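Local coordinates for spermidine synthase (PDB 3GJY), which is a probable spermidine synthase, expected to transfer an aminopropyl group from decarboxylated S-adenosylmethionine to putrescine in polyamine biosynthesis, at residues Ala198-His203 with Gly238-Met243; Ser204-Ala209 with Pro229-Gly234; Ser56-Gly61 with Glu131-Pro136. One frame throughout, in Å; residues are numbered along the deposited sequence. Where two conformers were deposited one is given.

Contact 1 of 3, residues Ala198-His203 with Gly238-Met243; sequences ANCGDH and GNIILM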
loop_
_atom_site.group_PDB
_atom_site.type_symbol
_atom_site.label_atom_id
_atom_site.label_comp_id
_atom_site.label_asym_id
_atom_site.label_seq_id
_atom_site.Cartn_x
_atom_site.Cartn_y
_atom_site.Cartn_z
ATOM N N ALA A 198 -3.479 -2.295 -2.657
ATOM C CA ALA A 198 -3.769 -2.006 -1.259
ATOM C C ALA A 198 -3.201 -3.033 -0.314
ATOM O O ALA A 198 -3.307 -4.245 -0.539
ATOM C CB ALA A 198 -5.296 -1.886 -1.018
ATOM N N ASN A 199 -2.662 -2.540 0.793
ATOM C CA ASN A 199 -2.368 -3.397 1.932
ATOM C C ASN A 199 -3.637 -3.597 2.750
ATOM O O ASN A 199 -4.299 -2.632 3.130
ATOM C CB ASN A 199 -1.288 -2.753 2.787
ATOM C CG ASN A 199 -0.893 -3.593 3.967
ATOM O OD1 ASN A 199 -1.000 -4.826 3.936
ATOM N ND2 ASN A 199 -0.396 -2.930 5.010
ATOM N N CYS A 200 -4.018 -4.850 2.961
ATOM C CA CYS A 200 -5.224 -5.171 3.747
ATOM C C CYS A 200 -4.807 -6.101 4.870
ATOM O O CYS A 200 -4.297 -7.185 4.627
ATOM C CB CYS A 200 -6.301 -5.801 2.850
ATOM S SG CYS A 200 -7.720 -6.485 3.697
ATOM N N GLY A 201 -4.964 -5.642 6.108
ATOM C CA GLY A 201 -4.750 -6.515 7.274
ATOM C C GLY A 201 -6.067 -7.180 7.657
ATOM O O GLY A 201 -7.118 -6.516 7.715
ATOM N N ASP A 202 -6.036 -8.496 7.873
ATOM C CA ASP A 202 -7.284 -9.194 8.215
ATOM C C ASP A 202 -7.023 -10.420 9.086
ATOM O O ASP A 202 -5.942 -11.039 9.031
ATOM C CB ASP A 202 -8.108 -9.533 6.946
ATOM C CG ASP A 202 -9.628 -9.627 7.217
ATOM O OD1 ASP A 202 -10.079 -9.483 8.386
ATOM O OD2 ASP A 202 -10.403 -9.847 6.264
ATOM N N HIS A 203 -8.004 -10.747 9.931
ATOM C CA HIS A 203 -7.961 -12.043 10.635
ATOM C C HIS A 203 -8.727 -13.099 9.853
ATOM O O HIS A 203 -9.446 -12.782 8.896
ATOM C CB HIS A 203 -8.372 -11.998 12.118
ATOM C CG HIS A 203 -9.129 -10.775 12.515
ATOM N ND1 HIS A 203 -8.747 -9.984 13.577
ATOM C CD2 HIS A 203 -10.253 -10.214 12.010
ATOM C CE1 HIS A 203 -9.590 -8.972 13.695
ATOM N NE2 HIS A 203 -10.513 -9.089 12.757
ATOM N N GLY A 238 -2.840 -11.556 9.335
ATOM C CA GLY A 238 -1.809 -11.313 8.356
ATOM C C GLY A 238 -2.207 -10.244 7.354
ATOM O O GLY A 238 -3.197 -9.531 7.524
ATOM N N ASN A 239 -1.389 -10.138 6.329
ATOM C CA ASN A 239 -1.593 -9.127 5.302
ATOM C C ASN A 239 -1.903 -9.806 4.019
ATOM O O ASN A 239 -1.303 -10.856 3.697
ATOM C CB ASN A 239 -0.333 -8.283 5.086
ATOM C CG ASN A 239 0.025 -7.490 6.284
ATOM O OD1 ASN A 239 0.670 -8.009 7.197
ATOM N ND2 ASN A 239 -0.394 -6.223 6.321
ATOM N N ILE A 240 -2.794 -9.174 3.265
ATOM C CA ILE A 240 -3.046 -9.583 1.893
ATOM C C ILE A 240 -2.978 -8.319 1.041
ATOM O O ILE A 240 -3.557 -7.285 1.392
ATOM C CB ILE A 240 -4.419 -10.349 1.774
ATOM C CG1 ILE A 240 -4.660 -10.814 0.340
ATOM C CG2 ILE A 240 -5.572 -9.498 2.329
ATOM C CD1 ILE A 240 -5.785 -11.852 0.228
ATOM N N ILE A 241 -2.250 -8.402 -0.061
ATOM C CA ILE A 241 -2.134 -7.284 -0.997
ATOM C C ILE A 241 -3.210 -7.482 -2.079
ATOM O O ILE A 241 -3.237 -8.509 -2.769
ATOM C CB ILE A 241 -0.743 -7.270 -1.656
ATOM C CG1 ILE A 241 0.386 -7.201 -0.592
ATOM C CG2 ILE A 241 -0.672 -6.101 -2.651
ATOM C CD1 ILE A 241 0.219 -6.149 0.487
ATOM N N LEU A 242 -4.104 -6.506 -2.197
ATOM C CA LEU A 242 -5.222 -6.523 -3.153
ATOM C C LEU A 242 -4.896 -5.626 -4.319
ATOM O O LEU A 242 -4.564 -4.444 -4.123
ATOM C CB LEU A 242 -6.475 -5.991 -2.448
ATOM C CG LEU A 242 -6.785 -6.627 -1.075
ATOM C CD1 LEU A 242 -8.046 -5.969 -0.487
ATOM C CD2 LEU A 242 -6.992 -8.146 -1.188
HETATM N N MSE A 243 -4.967 -6.179 -5.535
HETATM C CA MSE A 243 -4.638 -5.418 -6.728
HETATM C C MSE A 243 -5.832 -5.333 -7.686
HETATM O O MSE A 243 -6.523 -6.330 -7.901
HETATM C CB MSE A 243 -3.389 -5.966 -7.425
HETATM C CG MSE A 243 -2.140 -5.881 -6.550
HETATM SE SE MSE A 243 -0.576 -6.598 -7.381
HETATM C CE MSE A 243 -1.018 -8.431 -7.095
HETATM O O HOH W 1 0.014 -3.855 7.789
#

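Contact 2 of 3, residues Ser204-Ala209 with Pro229-Gly234; sequences SDLRGA and PPMLKG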
loop_
_atom_site.group_PDB
_atom_site.type_symbol
_atom_site.label_atom_id
_atom_site.label_comp_id
_atom_site.label_asym_id
_atom_site.label_seq_id
_atom_site.Cartn_x
_atom_site.Cartn_y
_atom_site.Cartn_z
ATOM N N SER A 204 -8.585 -14.346 10.276
ATOM C CA SER A 204 -8.654 -15.434 9.335
ATOM C C SER A 204 -10.031 -15.826 8.746
ATOM O O SER A 204 -10.081 -16.612 7.815
ATOM C CB SER A 204 -7.813 -16.617 9.841
ATOM O OG SER A 204 -6.416 -16.312 9.684
ATOM N N ASP A 205 -11.113 -15.204 9.204
ATOM C CA ASP A 205 -12.402 -15.288 8.508
ATOM C C ASP A 205 -12.319 -14.595 7.116
ATOM O O ASP A 205 -13.044 -14.928 6.176
ATOM C CB ASP A 205 -13.538 -14.688 9.383
ATOM C CG ASP A 205 -13.363 -13.183 9.656
ATOM O OD1 ASP A 205 -12.860 -12.790 10.744
ATOM O OD2 ASP A 205 -13.736 -12.381 8.779
ATOM N N LEU A 206 -11.421 -13.624 7.015
ATOM C CA LEU A 206 -11.144 -12.927 5.758
ATOM C C LEU A 206 -12.340 -12.175 5.166
ATOM O O LEU A 206 -12.339 -11.859 3.974
ATOM C CB LEU A 206 -10.510 -13.881 4.733
ATOM C CG LEU A 206 -9.203 -14.518 5.210
ATOM C CD1 LEU A 206 -8.604 -15.459 4.184
ATOM C CD2 LEU A 206 -8.194 -13.430 5.561
ATOM N N ARG A 207 -13.351 -11.864 5.998
ATOM C CA ARG A 207 -14.554 -11.203 5.488
ATOM C C ARG A 207 -14.239 -9.800 5.011
ATOM O O ARG A 207 -14.846 -9.338 4.045
ATOM C CB ARG A 207 -15.681 -11.137 6.530
ATOM C CG ARG A 207 -16.274 -12.506 6.877
ATOM C CD ARG A 207 -17.490 -12.317 7.792
ATOM N NE ARG A 207 -17.191 -12.454 9.218
ATOM C CZ ARG A 207 -16.640 -11.523 10.000
ATOM N NH1 ARG A 207 -16.449 -11.784 11.288
ATOM N NH2 ARG A 207 -16.275 -10.340 9.520
ATOM N N GLY A 208 -13.311 -9.139 5.688
ATOM C CA GLY A 208 -12.867 -7.794 5.278
ATOM C C GLY A 208 -12.203 -7.789 3.904
ATOM O O GLY A 208 -12.612 -7.063 2.989
ATOM N N ALA A 209 -11.181 -8.616 3.756
ATOM C CA ALA A 209 -10.513 -8.755 2.444
ATOM C C ALA A 209 -11.499 -9.127 1.322
ATOM O O ALA A 209 -11.452 -8.574 0.208
ATOM C CB ALA A 209 -9.416 -9.772 2.532
ATOM N N PRO A 229 0.257 -17.055 3.355
ATOM C CA PRO A 229 -0.378 -18.379 3.433
ATOM C C PRO A 229 -0.860 -18.846 4.831
ATOM O O PRO A 229 -1.952 -19.374 4.922
ATOM C CB PRO A 229 0.693 -19.309 2.834
ATOM C CG PRO A 229 1.455 -18.423 1.906
ATOM C CD PRO A 229 1.572 -17.112 2.694
ATOM N N PRO A 230 -0.109 -18.574 5.929
ATOM C CA PRO A 230 -0.687 -18.967 7.234
ATOM C C PRO A 230 -1.972 -18.212 7.613
ATOM O O PRO A 230 -2.768 -18.712 8.404
ATOM C CB PRO A 230 0.418 -18.584 8.222
ATOM C CG PRO A 230 1.679 -18.700 7.436
ATOM C CD PRO A 230 1.283 -18.108 6.090
HETATM N N MSE A 231 -2.170 -17.012 7.073
HETATM C CA MSE A 231 -3.420 -16.288 7.291
HETATM C C MSE A 231 -4.570 -16.907 6.496
HETATM O O MSE A 231 -5.663 -17.129 7.034
HETATM C CB MSE A 231 -3.253 -14.812 6.945
HETATM C CG MSE A 231 -4.541 -14.025 7.053
HETATM SE SE MSE A 231 -4.394 -12.560 5.907
HETATM C CE MSE A 231 -3.983 -13.521 4.273
ATOM N N LEU A 232 -4.323 -17.218 5.227
ATOM C CA LEU A 232 -5.291 -17.973 4.416
ATOM C C LEU A 232 -5.687 -19.280 5.087
ATOM O O LEU A 232 -6.847 -19.700 4.992
ATOM C CB LEU A 232 -4.722 -18.283 3.028
ATOM C CG LEU A 232 -4.579 -17.110 2.057
ATOM C CD1 LEU A 232 -4.010 -17.643 0.755
ATOM C CD2 LEU A 232 -5.890 -16.426 1.773
ATOM N N LYS A 233 -4.716 -19.906 5.753
ATOM C CA LYS A 233 -4.942 -21.176 6.461
ATOM C C LYS A 233 -5.565 -20.975 7.846
ATOM O O LYS A 233 -5.706 -21.942 8.604
ATOM C CB LYS A 233 -3.631 -21.967 6.600
ATOM C CG LYS A 233 -3.029 -22.433 5.286
ATOM C CD LYS A 233 -1.692 -23.097 5.517
ATOM C CE LYS A 233 -1.002 -23.327 4.187
ATOM N NZ LYS A 233 0.104 -24.314 4.289
ATOM N N GLY A 234 -5.917 -19.730 8.180
ATOM C CA GLY A 234 -6.560 -19.428 9.459
ATOM C C GLY A 234 -5.688 -19.498 10.702
ATOM O O GLY A 234 -6.212 -19.541 11.826
#

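Contact 3 of 3, residues Ser56-Gly61 with Glu131-Pro136; sequences SHIVLG and EWFDIP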
loop_
_atom_site.group_PDB
_atom_site.type_symbol
_atom_site.label_atom_id
_atom_site.label_comp_id
_atom_site.label_asym_id
_atom_site.label_seq_id
_atom_site.Cartn_x
_atom_site.Cartn_y
_atom_site.Cartn_z
ATOM N N SER A 56 7.410 0.971 10.167
ATOM C CA SER A 56 8.357 0.890 9.061
ATOM C C SER A 56 9.763 0.562 9.574
ATOM O O SER A 56 10.031 0.655 10.780
ATOM C CB SER A 56 8.386 2.178 8.229
ATOM O OG SER A 56 9.126 1.908 7.057
ATOM N N HIS A 57 10.640 0.143 8.666
ATOM C CA HIS A 57 12.037 -0.063 8.985
ATOM C C HIS A 57 12.858 0.425 7.824
ATOM O O HIS A 57 12.507 0.137 6.675
ATOM C CB HIS A 57 12.317 -1.539 9.291
ATOM C CG HIS A 57 13.734 -1.778 9.660
ATOM N ND1 HIS A 57 14.726 -1.909 8.710
ATOM C CD2 HIS A 57 14.349 -1.831 10.865
ATOM C CE1 HIS A 57 15.891 -2.024 9.318
ATOM N NE2 HIS A 57 15.683 -2.005 10.619
ATOM N N ILE A 58 13.912 1.192 8.116
ATOM C CA ILE A 58 14.776 1.731 7.061
ATOM C C ILE A 58 16.240 1.513 7.417
ATOM O O ILE A 58 16.599 1.384 8.605
ATOM C CB ILE A 58 14.537 3.219 6.810
ATOM C CG1 ILE A 58 14.796 4.062 8.069
ATOM C CG2 ILE A 58 13.098 3.431 6.309
ATOM C CD1 ILE A 58 14.606 5.585 7.859
ATOM N N VAL A 59 17.070 1.443 6.385
ATOM C CA VAL A 59 18.514 1.533 6.570
ATOM C C VAL A 59 18.926 2.777 5.800
ATOM O O VAL A 59 18.698 2.879 4.580
ATOM C CB VAL A 59 19.220 0.289 6.018
ATOM C CG1 VAL A 59 20.742 0.478 6.150
ATOM C CG2 VAL A 59 18.747 -1.007 6.737
ATOM N N LEU A 60 19.526 3.731 6.499
ATOM C CA LEU A 60 19.890 4.996 5.842
ATOM C C LEU A 60 20.865 4.716 4.687
ATOM O O LEU A 60 21.788 3.881 4.796
ATOM C CB LEU A 60 20.542 5.955 6.853
ATOM C CG LEU A 60 19.751 6.212 8.140
ATOM C CD1 LEU A 60 20.526 7.205 9.042
ATOM C CD2 LEU A 60 18.334 6.788 7.841
ATOM N N GLY A 61 20.639 5.380 3.564
ATOM C CA GLY A 61 21.490 5.219 2.392
ATOM C C GLY A 61 21.166 4.005 1.534
ATOM O O GLY A 61 21.781 3.829 0.468
ATOM N N GLU A 131 12.627 15.158 7.614
ATOM C CA GLU A 131 13.881 15.476 8.301
ATOM C C GLU A 131 14.787 14.246 8.426
ATOM O O GLU A 131 15.998 14.336 8.195
ATOM C CB GLU A 131 13.609 16.047 9.703
ATOM C CG GLU A 131 12.905 17.410 9.776
ATOM C CD GLU A 131 13.652 18.565 9.160
ATOM O OE1 GLU A 131 14.874 18.446 8.860
ATOM O OE2 GLU A 131 12.971 19.608 8.961
ATOM N N TRP A 132 14.208 13.083 8.768
ATOM C CA TRP A 132 15.010 11.956 9.259
ATOM C C TRP A 132 14.883 10.644 8.525
ATOM O O TRP A 132 15.691 9.751 8.759
ATOM C CB TRP A 132 14.655 11.696 10.745
ATOM C CG TRP A 132 15.326 12.618 11.714
ATOM C CD1 TRP A 132 16.353 13.483 11.456
ATOM C CD2 TRP A 132 15.037 12.736 13.111
ATOM N NE1 TRP A 132 16.733 14.127 12.618
ATOM C CE2 TRP A 132 15.938 13.702 13.646
ATOM C CE3 TRP A 132 14.135 12.099 13.968
ATOM C CZ2 TRP A 132 15.937 14.054 15.009
ATOM C CZ3 TRP A 132 14.122 12.457 15.331
ATOM C CH2 TRP A 132 15.027 13.418 15.823
ATOM N N PHE A 133 13.849 10.466 7.708
ATOM C CA PHE A 133 13.612 9.151 7.129
ATOM C C PHE A 133 14.162 8.968 5.719
ATOM O O PHE A 133 13.791 8.030 4.998
ATOM C CB PHE A 133 12.170 8.645 7.287
ATOM C CG PHE A 133 11.636 8.673 8.717
ATOM C CD1 PHE A 133 12.481 8.643 9.847
ATOM C CD2 PHE A 133 10.247 8.784 8.906
ATOM C CE1 PHE A 133 11.933 8.694 11.166
ATOM C CE2 PHE A 133 9.685 8.824 10.191
ATOM C CZ PHE A 133 10.538 8.798 11.332
ATOM N N ASP A 134 15.091 9.853 5.351
ATOM C CA ASP A 134 16.012 9.586 4.237
ATOM C C ASP A 134 15.264 9.455 2.911
ATOM O O ASP A 134 15.504 8.543 2.122
ATOM C CB ASP A 134 16.876 8.331 4.510
ATOM C CG ASP A 134 17.967 8.135 3.495
ATOM O OD1 ASP A 134 18.598 9.136 3.069
ATOM O OD2 ASP A 134 18.257 6.968 3.185
ATOM N N ILE A 135 14.416 10.443 2.660
ATOM C CA ILE A 135 13.661 10.518 1.424
ATOM C C ILE A 135 14.249 11.560 0.508
ATOM O O ILE A 135 14.827 12.555 0.974
ATOM C CB ILE A 135 12.155 10.798 1.695
ATOM C CG1 ILE A 135 11.921 12.115 2.431
ATOM C CG2 ILE A 135 11.549 9.637 2.490
ATOM C CD1 ILE A 135 10.401 12.481 2.564
ATOM N N PRO A 136 14.087 11.354 -0.807
ATOM C CA PRO A 136 14.592 12.352 -1.764
ATOM C C PRO A 136 13.673 13.568 -1.780
ATOM O O PRO A 136 12.531 13.507 -1.283
ATOM C CB PRO A 136 14.586 11.607 -3.091
ATOM C CG PRO A 136 13.503 10.594 -2.933
ATOM C CD PRO A 136 13.546 10.161 -1.475
#

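Contact 1 of 3, residues Ala198-His203 with Gly238-Met243
Asn199 and Asn239 meet through their side-chain amides: Asn239 ND2 donates to Asn199 OD1 at 2.8 Å. The donor lies in the acceptor's carbonyl plane, on a lone pair, with a C=O...N angle of 117°, and the amide planes are 22° apart. Asn199 CG is anti to the backbone N (chi1 -178°). Asparagine suits both places, since each amide offers an acceptor and N-H groups. A water accepts from Asn199 ND2 (3.0 Å) and from Asn239 ND2, so it spans the amides. Asp166 OD1 takes a further bond from Asn199 ND2, and Tyr70 of helix 69-85 packs on both asparagines. On the other face, Cys200 CB touches Ile240 CG2 and Leu242 CD1, both at 3.8 Å, in directions about a right angle apart; a small side chain can meet both branched neighbours. Ala209 and Glu212 of helix 207-219 pack on Cys200. Between the faces, paired backbone bonds join Ala198 with Leu242, Cys200 with Ile240 and Asp202 with Gly238. Gly201 CA lies 3.4 Å from Gly238 O in a CA-H...O contact. This antiparallel pairing places reversed strand 238-245 beside strand 194-202 in the 3-2-1-4-5-7-6 order characteristic of class I methyltransferase-like Rossmann domains.

Contact 2 of 3, residues Ser204-Ala209 with Pro229-Gly234
Leu206 leaves the backbone toward helix 229-232, its CG anti to the carbonyl carbon (chi1 -58°), and its two methyls make the contacts with Met231 and Leu232. Met231, a selenomethionine in this crystal, has CG anti to its backbone N (chi1 176°), and this brings CG to 4.0 Å from Leu206 CD2. Its selenium follows, with SE 3.9 Å from that same methyl, and the two side chains cross at a slant. The other branch of the leucine has a different neighbour: Leu206 CD1 touches Leu232 CD2 at 3.8 Å, the two side chains lying at about a right angle. A forked leucine suits the place, since each methyl serves one apolar partner, while the long, flexible methionine chain offers both CG and SE to one methyl. Nearby, Ser204 OG lies 2.9 Å from Met231 O; a hydrogen bond is possible but not settled, because another acceptor competes for the proton. Gly234 N also donates to Met231 O, and helix 229-232 ends here in a Schellman motif, whose positive phi comes easily to Gly234. Within 204-209, Asp205 OD2 accepts from Arg207 N (2.9 Å) in an Asx turn. That oxygen also stands over the face of the Arg207 guanidinium, a purely electrostatic pairing. Leu206 occupies the N-cap position of helix 207-219. Phe282 of helix 276-282 packs on both Leu206 and Leu232, Trp278 adds to the latter, and Ile240 of strand 238-245 lies against Met231 and Ala209.

Contact 3 of 3, residues Ser56-Gly61 with Glu131-Pro136
Asp134 reaches across to Leu60 and Gly61, and its side chain can be followed outward. CB, the apolar start, meets Leu60 CD2 at 3.9 Å, the two side chains crossing at a slant. Chi1 of -172° then carries CG anti to the backbone N, to 3.8 Å from Gly61 N. At the tip, OD2 accepts the Gly61 N-H at 2.9 Å in a nearly straight bond (169° at the hydrogen), approached from above the carboxylate plane, about 40° out of it. The same oxygen forms a salt bridge with Arg105 of helix 102-110, whose NH2 also donates to Val59 O. An aspartate fits here because one oxygen can take both a backbone N-H and a guanidinium; the arginine charge probably favours its ionised form. Gly61 has a positive phi, which glycine adopts readily.

Beside this polar grip lies an apolar one. Ile58 CD1 comes to 3.8 Å from Phe133 CA and 4.0 Å from Phe133 CB, so the isoleucine's tip packs where the chain leaves helix 123-132. Phe133 itself is buried against Leu125 and Leu128, and its side chain is about 5 Å from a bound formic acid, probably from the crystallisation liquor. The contact joins the last strand of the antiparallel N-terminal sheet to the Rossmann-like domain, the two-domain arrangement typical of spermidine synthases.

How the contacts relate
Contacts 1 and 2 are neighbours, their centres 9 Å apart, and they share chain elements: strand 194-202 leads into helix 207-219, while helix 229-232 leads into strand 238-245. They also touch directly: Asp202 OD2 probably accepts from Ala209 N (2.9 Å), linking the strand end to the first turn of the helix, and Met231 SE packs 3.5 Å from Gly238 C. Contact 3 is separate, its centre about 24 Å from that of contact 1 and 32 Å from that of contact 2. The formic acid near Phe133, probably from the crystallisation liquor, may still mark a pocket there. In this family the nucleoside site lies at the C-terminal ends of the parallel strands.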